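PDB 2DQ0: serine--tRNA ligase from Pyrococcus horikoshii, which catalyses the ATP-dependent attachment of serine to tRNA(Ser), and probably also to tRNA(Sec), as a homodimeric class II aminoacyl-tRNA synthetase. Local coordinates for residues 237-242 with 246-251; 349-354 with 379-384. One frame throughout, in Å; residues are numbered along the deposited sequence.

How the contacts relate
Contacts 1 and 2 are two unlike contacts in one catalytic core, both near the bound seryl-adenylate analogue. Contact 1 is a tight antiparallel turn at the subunit interface; contact 2 is side-chain packing between two loops that are distant in sequence, beside the root of the N-terminal tRNA-binding arm. They follow one another along the chain and do not touch: their centres are 20 Å apart and their nearest atoms about 10 Å. The side chain of P251 is about 7 Å from the analogue and that of Q381 about 8 Å. Residues 252-254, predicted to bind serine, follow P251 directly, and the carboxylate of E254 accepts a hydrogen bond from the amide of Q381.

Contact 1 of 2, residues 237-242 with 246-251; sequences DVIYKV and DLYLIP
K241 and Y248 face each other in a hairpin-like turn of the class II synthetase core, as the non-hydrogen-bonded pair of a single antiparallel bridge. Two backbone bonds flank them: V242 N reaches L247 O at 3.0 Å, nearly straight at 175°, and L249 N reaches Y240 O at 3.1 Å. Y248 loses the most surface here. CG of K241 lies over one face of its ring, 3.9 Å from the centroid in a CH-pi contact, and CD and CE continue to the hydroxyl, which R223 holds, while CG2 of I239 comes in at the ring edge, 3.9 Å from CD2 of Y248. K241 takes this path because its CG is anti to the backbone N (chi1 180°) and the chain stays extended to CE; a bend at chi4 turns NZ back to V242 O, and NZ also bonds E245 O and forms a salt bridge with E243 of the second subunit. With an alanine here, the Y248 ring would probably lose most of its aliphatic cover beyond CB, and E243 of that subunit its positive mate. V242 lays CG1 3.8 Å from CB of L247, and L249 sets CD1 beside CB of Y240 and packs on L249 of the second subunit. Past the bridge the backbones separate, and a water joins them, accepting from Y240 N at 2.8 Å and donating to L249 O at 2.7 Å.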
loop_
_atom_site.group_PDB
_atom_site.type_symbol
_atom_site.label_atom_id
_atom_site.label_comp_id
_atom_site.label_asym_id
_atom_site.label_seq_id
_atom_site.Cartn_x
_atom_site.Cartn_y
_atom_site.Cartn_z
ATOM N N ASP A 237 -12.259 -5.064 -12.078
ATOM C CA ASP A 237 -11.755 -6.324 -11.554
ATOM C C ASP A 237 -10.518 -6.364 -10.684
ATOM O O ASP A 237 -10.444 -7.171 -9.762
ATOM C CB ASP A 237 -11.552 -7.280 -12.721
ATOM C CG ASP A 237 -12.838 -7.563 -13.445
ATOM O OD1 ASP A 237 -12.777 -7.950 -14.630
ATOM O OD2 ASP A 237 -13.915 -7.399 -12.820
ATOM N N VAL A 238 -9.541 -5.515 -10.965
ATOM C CA VAL A 238 -8.337 -5.579 -10.183
ATOM C C VAL A 238 -7.976 -4.359 -9.347
ATOM O O VAL A 238 -7.510 -4.494 -8.224
ATOM C CB VAL A 238 -7.094 -5.964 -11.089
ATOM C CG1 VAL A 238 -7.519 -6.370 -12.460
ATOM C CG2 VAL A 238 -6.150 -4.833 -11.186
ATOM N N ILE A 239 -8.219 -3.171 -9.876
ATOM C CA ILE A 239 -7.805 -1.947 -9.213
ATOM C C ILE A 239 -8.689 -1.280 -8.177
ATOM O O ILE A 239 -9.859 -1.025 -8.417
ATOM C CB ILE A 239 -7.451 -0.919 -10.282
ATOM C CG1 ILE A 239 -6.404 -1.523 -11.199
ATOM C CG2 ILE A 239 -6.926 0.371 -9.657
ATOM C CD1 ILE A 239 -6.228 -0.721 -12.468
ATOM N N TYR A 240 -8.084 -0.983 -7.028
ATOM C CA TYR A 240 -8.744 -0.297 -5.916
ATOM C C TYR A 240 -8.541 1.205 -6.082
ATOM O O TYR A 240 -7.420 1.663 -6.371
ATOM C CB TYR A 240 -8.107 -0.642 -4.566
ATOM C CG TYR A 240 -8.379 -2.010 -4.008
ATOM C CD1 TYR A 240 -9.648 -2.351 -3.539
ATOM C CD2 TYR A 240 -7.354 -2.947 -3.881
ATOM C CE1 TYR A 240 -9.895 -3.592 -2.948
ATOM C CE2 TYR A 240 -7.591 -4.195 -3.288
ATOM C CZ TYR A 240 -8.865 -4.508 -2.827
ATOM O OH TYR A 240 -9.118 -5.741 -2.280
ATOM N N LYS A 241 -9.613 1.968 -5.893
ATOM C CA LYS A 241 -9.501 3.409 -5.958
ATOM C C LYS A 241 -9.655 3.927 -4.529
ATOM O O LYS A 241 -10.387 3.330 -3.729
ATOM C CB LYS A 241 -10.584 4.019 -6.841
ATOM C CG LYS A 241 -10.478 5.541 -6.904
ATOM C CD LYS A 241 -11.551 6.138 -7.769
ATOM C CE LYS A 241 -11.447 7.650 -7.831
ATOM N NZ LYS A 241 -11.883 8.255 -6.545
ATOM N N VAL A 242 -8.951 5.006 -4.188
ATOM C CA VAL A 242 -9.092 5.548 -2.845
ATOM C C VAL A 242 -10.148 6.651 -2.896
ATOM O O VAL A 242 -10.217 7.430 -3.844
ATOM C CB VAL A 242 -7.716 6.059 -2.249
ATOM C CG1 VAL A 242 -6.577 5.595 -3.096
ATOM C CG2 VAL A 242 -7.706 7.538 -2.090
ATOM N N ASP A 246 -7.778 11.433 -6.731
ATOM C CA ASP A 246 -7.439 10.847 -8.005
ATOM C C ASP A 246 -6.185 9.996 -7.656
ATOM O O ASP A 246 -5.055 10.315 -8.026
ATOM C CB ASP A 246 -7.138 11.929 -9.050
ATOM C CG ASP A 246 -6.725 11.348 -10.422
ATOM O OD1 ASP A 246 -6.141 12.107 -11.234
ATOM O OD2 ASP A 246 -6.980 10.152 -10.703
ATOM N N LEU A 247 -6.422 8.929 -6.898
ATOM C CA LEU A 247 -5.374 8.002 -6.483
ATOM C C LEU A 247 -5.856 6.552 -6.554
ATOM O O LEU A 247 -6.963 6.208 -6.128
ATOM C CB LEU A 247 -4.910 8.324 -5.063
ATOM C CG LEU A 247 -4.142 9.638 -4.884
ATOM C CD1 LEU A 247 -3.924 9.907 -3.410
ATOM C CD2 LEU A 247 -2.797 9.556 -5.615
ATOM N N TYR A 248 -5.010 5.703 -7.116
ATOM C CA TYR A 248 -5.322 4.290 -7.264
ATOM C C TYR A 248 -4.148 3.465 -6.717
ATOM O O TYR A 248 -2.991 3.823 -6.922
ATOM C CB TYR A 248 -5.548 3.989 -8.741
ATOM C CG TYR A 248 -6.725 4.740 -9.307
ATOM C CD1 TYR A 248 -6.654 6.110 -9.584
ATOM C CD2 TYR A 248 -7.952 4.094 -9.493
ATOM C CE1 TYR A 248 -7.775 6.807 -10.018
ATOM C CE2 TYR A 248 -9.067 4.780 -9.929
ATOM C CZ TYR A 248 -8.973 6.123 -10.189
ATOM O OH TYR A 248 -10.079 6.753 -10.655
ATOM N N LEU A 249 -4.445 2.393 -5.989
ATOM C CA LEU A 249 -3.393 1.536 -5.450
ATOM C C LEU A 249 -2.866 0.734 -6.626
ATOM O O LEU A 249 -3.640 0.172 -7.403
ATOM C CB LEU A 249 -3.937 0.603 -4.351
ATOM C CG LEU A 249 -4.461 1.336 -3.111
ATOM C CD1 LEU A 249 -4.910 0.336 -2.081
ATOM C CD2 LEU A 249 -3.379 2.235 -2.536
ATOM N N ILE A 250 -1.552 0.695 -6.772
ATOM C CA ILE A 250 -0.974 -0.011 -7.896
ATOM C C ILE A 250 -1.088 -1.515 -7.745
ATOM O O ILE A 250 -0.972 -2.049 -6.648
ATOM C CB ILE A 250 0.509 0.378 -8.091
ATOM C CG1 ILE A 250 1.323 0.004 -6.859
ATOM C CG2 ILE A 250 0.638 1.889 -8.302
ATOM C CD1 ILE A 250 2.795 0.177 -7.077
ATOM N N PRO A 251 -1.374 -2.214 -8.852
ATOM C CA PRO A 251 -1.503 -3.675 -8.865
ATOM C C PRO A 251 -0.184 -4.335 -9.207
ATOM O O PRO A 251 -0.069 -5.549 -9.197
ATOM C CB PRO A 251 -2.559 -3.919 -9.942
ATOM C CG PRO A 251 -2.278 -2.825 -10.914
ATOM C CD PRO A 251 -2.059 -1.622 -10.021
HETATM O O HOH W 1 -5.438 -1.857 -7.008
#

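Contact 2 of 2, residues 349-354 with 379-384; sequences GYVAAK and DWQARR
This is loop-on-loop packing, carried by V351 against the indole of W380, in the class II catalytic core. It joins the loop leading into strand 354-362 to the turn that leads into a short, weakly bonded helix at about 382-385, and no hydrogen bond crosses between the segments. Van der Waals and CH-pi contacts do the work instead. The CA of V351 stands over one face of the six-membered ring, 4.3 Å from its centroid and 20° off the normal. The valine's two methyls reach the benzo side of the indole: CG1 lies 3.7 Å from CE3 of W380, and CG2 lies 3.7 Å from CZ3. With CG anti to the backbone N (chi1 -160°), the W380 side chain is carried to the neighbouring loop, and chi2 of 84° turns its flat face there. Y350 adds its carbonyl O above the same face, toward the rim, 4.0 Å from CE2 of W380. The guanidinium of R384 lies under the rim of the opposite face, with CH2 of W380 over its centre, so the indole is sandwiched between loop and arginine. NE1 at the ring edge also bonds to L106 O, while R384 bonds to W104 O; with Y350 OH bonded to E23 and K26, the contact is tied to the base of the N-terminal arm. Q381 links it to the active site: OE1 bonds to T402, and NE2 to S229 O and to E254, a predicted serine-binding residue whose carboxylate it probably helps to position. The same amide borders the valine, with NE2 of Q381 3.8 Å from CG1 of V351.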
loop_
_atom_site.group_PDB
_atom_site.type_symbol
_atom_site.label_atom_id
_atom_site.label_comp_id
_atom_site.label_asym_id
_atom_site.label_seq_id
_atom_site.Cartn_x
_atom_site.Cartn_y
_atom_site.Cartn_z
ATOM N N GLY A 349 -4.714 -11.365 -23.043
ATOM C CA GLY A 349 -4.865 -10.084 -22.368
ATOM C C GLY A 349 -4.568 -8.924 -23.306
ATOM O O GLY A 349 -3.772 -9.050 -24.237
ATOM N N TYR A 350 -5.209 -7.790 -23.046
ATOM C CA TYR A 350 -5.100 -6.598 -23.874
ATOM C C TYR A 350 -3.758 -5.913 -24.106
ATOM O O TYR A 350 -3.468 -5.471 -25.209
ATOM C CB TYR A 350 -6.083 -5.544 -23.354
ATOM C CG TYR A 350 -7.491 -5.717 -23.860
ATOM C CD1 TYR A 350 -8.097 -6.975 -23.852
ATOM C CD2 TYR A 350 -8.212 -4.630 -24.380
ATOM C CE1 TYR A 350 -9.375 -7.160 -24.353
ATOM C CE2 TYR A 350 -9.499 -4.799 -24.882
ATOM C CZ TYR A 350 -10.077 -6.079 -24.867
ATOM O OH TYR A 350 -11.347 -6.300 -25.371
ATOM N N VAL A 351 -2.934 -5.822 -23.078
ATOM C CA VAL A 351 -1.689 -5.098 -23.223
ATOM C C VAL A 351 -0.578 -5.750 -24.025
ATOM O O VAL A 351 0.106 -5.080 -24.801
ATOM C CB VAL A 351 -1.131 -4.720 -21.840
ATOM C CG1 VAL A 351 -0.005 -3.714 -22.006
ATOM C CG2 VAL A 351 -2.249 -4.160 -20.969
ATOM N N ALA A 352 -0.399 -7.054 -23.867
ATOM C CA ALA A 352 0.700 -7.711 -24.552
ATOM C C ALA A 352 0.491 -8.124 -25.995
ATOM O O ALA A 352 -0.624 -8.382 -26.441
ATOM C CB ALA A 352 1.150 -8.916 -23.740
ATOM N N ALA A 353 1.598 -8.167 -26.721
ATOM C CA ALA A 353 1.603 -8.622 -28.104
ATOM C C ALA A 353 1.962 -10.111 -28.029
ATOM O O ALA A 353 1.494 -10.915 -28.824
ATOM C CB ALA A 353 2.657 -7.876 -28.910
ATOM N N LYS A 354 2.809 -10.456 -27.064
ATOM C CA LYS A 354 3.247 -11.831 -26.830
ATOM C C LYS A 354 3.613 -11.943 -25.351
ATOM O O LYS A 354 4.144 -10.993 -24.755
ATOM C CB LYS A 354 4.461 -12.177 -27.696
ATOM C CG LYS A 354 4.962 -13.589 -27.497
ATOM C CD LYS A 354 6.129 -13.916 -28.405
ATOM C CE LYS A 354 6.507 -15.378 -28.340
ATOM N NZ LYS A 354 7.596 -15.671 -29.322
ATOM N N ASP A 379 4.172 -0.908 -28.659
ATOM C CA ASP A 379 3.917 0.507 -28.438
ATOM C C ASP A 379 2.532 0.774 -27.861
ATOM O O ASP A 379 2.050 1.904 -27.929
ATOM C CB ASP A 379 4.049 1.280 -29.760
ATOM C CG ASP A 379 3.025 0.851 -30.818
ATOM O OD1 ASP A 379 2.993 1.483 -31.892
ATOM O OD2 ASP A 379 2.254 -0.105 -30.600
ATOM N N TRP A 380 1.888 -0.249 -27.295
ATOM C CA TRP A 380 0.526 -0.095 -26.762
ATOM C C TRP A 380 0.416 0.879 -25.597
ATOM O O TRP A 380 -0.550 1.634 -25.515
ATOM C CB TRP A 380 -0.021 -1.449 -26.323
ATOM C CG TRP A 380 -1.535 -1.523 -26.211
ATOM C CD1 TRP A 380 -2.407 -1.770 -27.218
ATOM C CD2 TRP A 380 -2.329 -1.356 -25.026
ATOM N NE1 TRP A 380 -3.694 -1.769 -26.748
ATOM C CE2 TRP A 380 -3.678 -1.515 -25.405
ATOM C CE3 TRP A 380 -2.031 -1.085 -23.685
ATOM C CZ2 TRP A 380 -4.736 -1.412 -24.491
ATOM C CZ3 TRP A 380 -3.081 -0.981 -22.775
ATOM C CH2 TRP A 380 -4.420 -1.145 -23.186
ATOM N N GLN A 381 1.388 0.845 -24.687
ATOM C CA GLN A 381 1.372 1.738 -23.536
ATOM C C GLN A 381 1.946 3.074 -23.955
ATOM O O GLN A 381 1.410 4.136 -23.600
ATOM C CB GLN A 381 2.191 1.147 -22.377
ATOM C CG GLN A 381 1.716 -0.230 -21.956
ATOM C CD GLN A 381 2.423 -0.748 -20.737
ATOM O OE1 GLN A 381 3.654 -0.839 -20.697
ATOM N NE2 GLN A 381 1.646 -1.105 -19.725
ATOM N N ALA A 382 3.034 3.010 -24.719
ATOM C CA ALA A 382 3.700 4.208 -25.219
ATOM C C ALA A 382 2.723 5.128 -25.928
ATOM O O ALA A 382 2.742 6.339 -25.723
ATOM C CB ALA A 382 4.820 3.831 -26.164
ATOM N N ARG A 383 1.853 4.565 -26.752
ATOM C CA ARG A 383 0.906 5.401 -27.476
ATOM C C ARG A 383 -0.116 6.032 -26.536
ATOM O O ARG A 383 -0.658 7.084 -26.842
ATOM C CB ARG A 383 0.211 4.577 -28.562
ATOM C CG ARG A 383 -0.332 5.378 -29.742
ATOM C CD ARG A 383 -0.747 4.444 -30.888
ATOM N NE ARG A 383 0.399 3.809 -31.551
ATOM C CZ ARG A 383 1.061 4.344 -32.578
ATOM N NH1 ARG A 383 2.086 3.695 -33.116
ATOM N NH2 ARG A 383 0.703 5.529 -33.081
ATOM N N ARG A 384 -0.363 5.407 -25.386
ATOM C CA ARG A 384 -1.331 5.941 -24.425
ATOM C C ARG A 384 -0.699 6.976 -23.528
ATOM O O ARG A 384 -1.261 8.031 -23.289
ATOM C CB ARG A 384 -1.911 4.827 -23.541
ATOM C CG ARG A 384 -2.847 3.870 -24.256
ATOM C CD ARG A 384 -2.820 2.473 -23.626
ATOM N NE ARG A 384 -3.943 2.236 -22.723
ATOM C CZ ARG A 384 -5.171 1.923 -23.118
ATOM N NH1 ARG A 384 -6.125 1.737 -22.210
ATOM N NH2 ARG A 384 -5.444 1.780 -24.411
#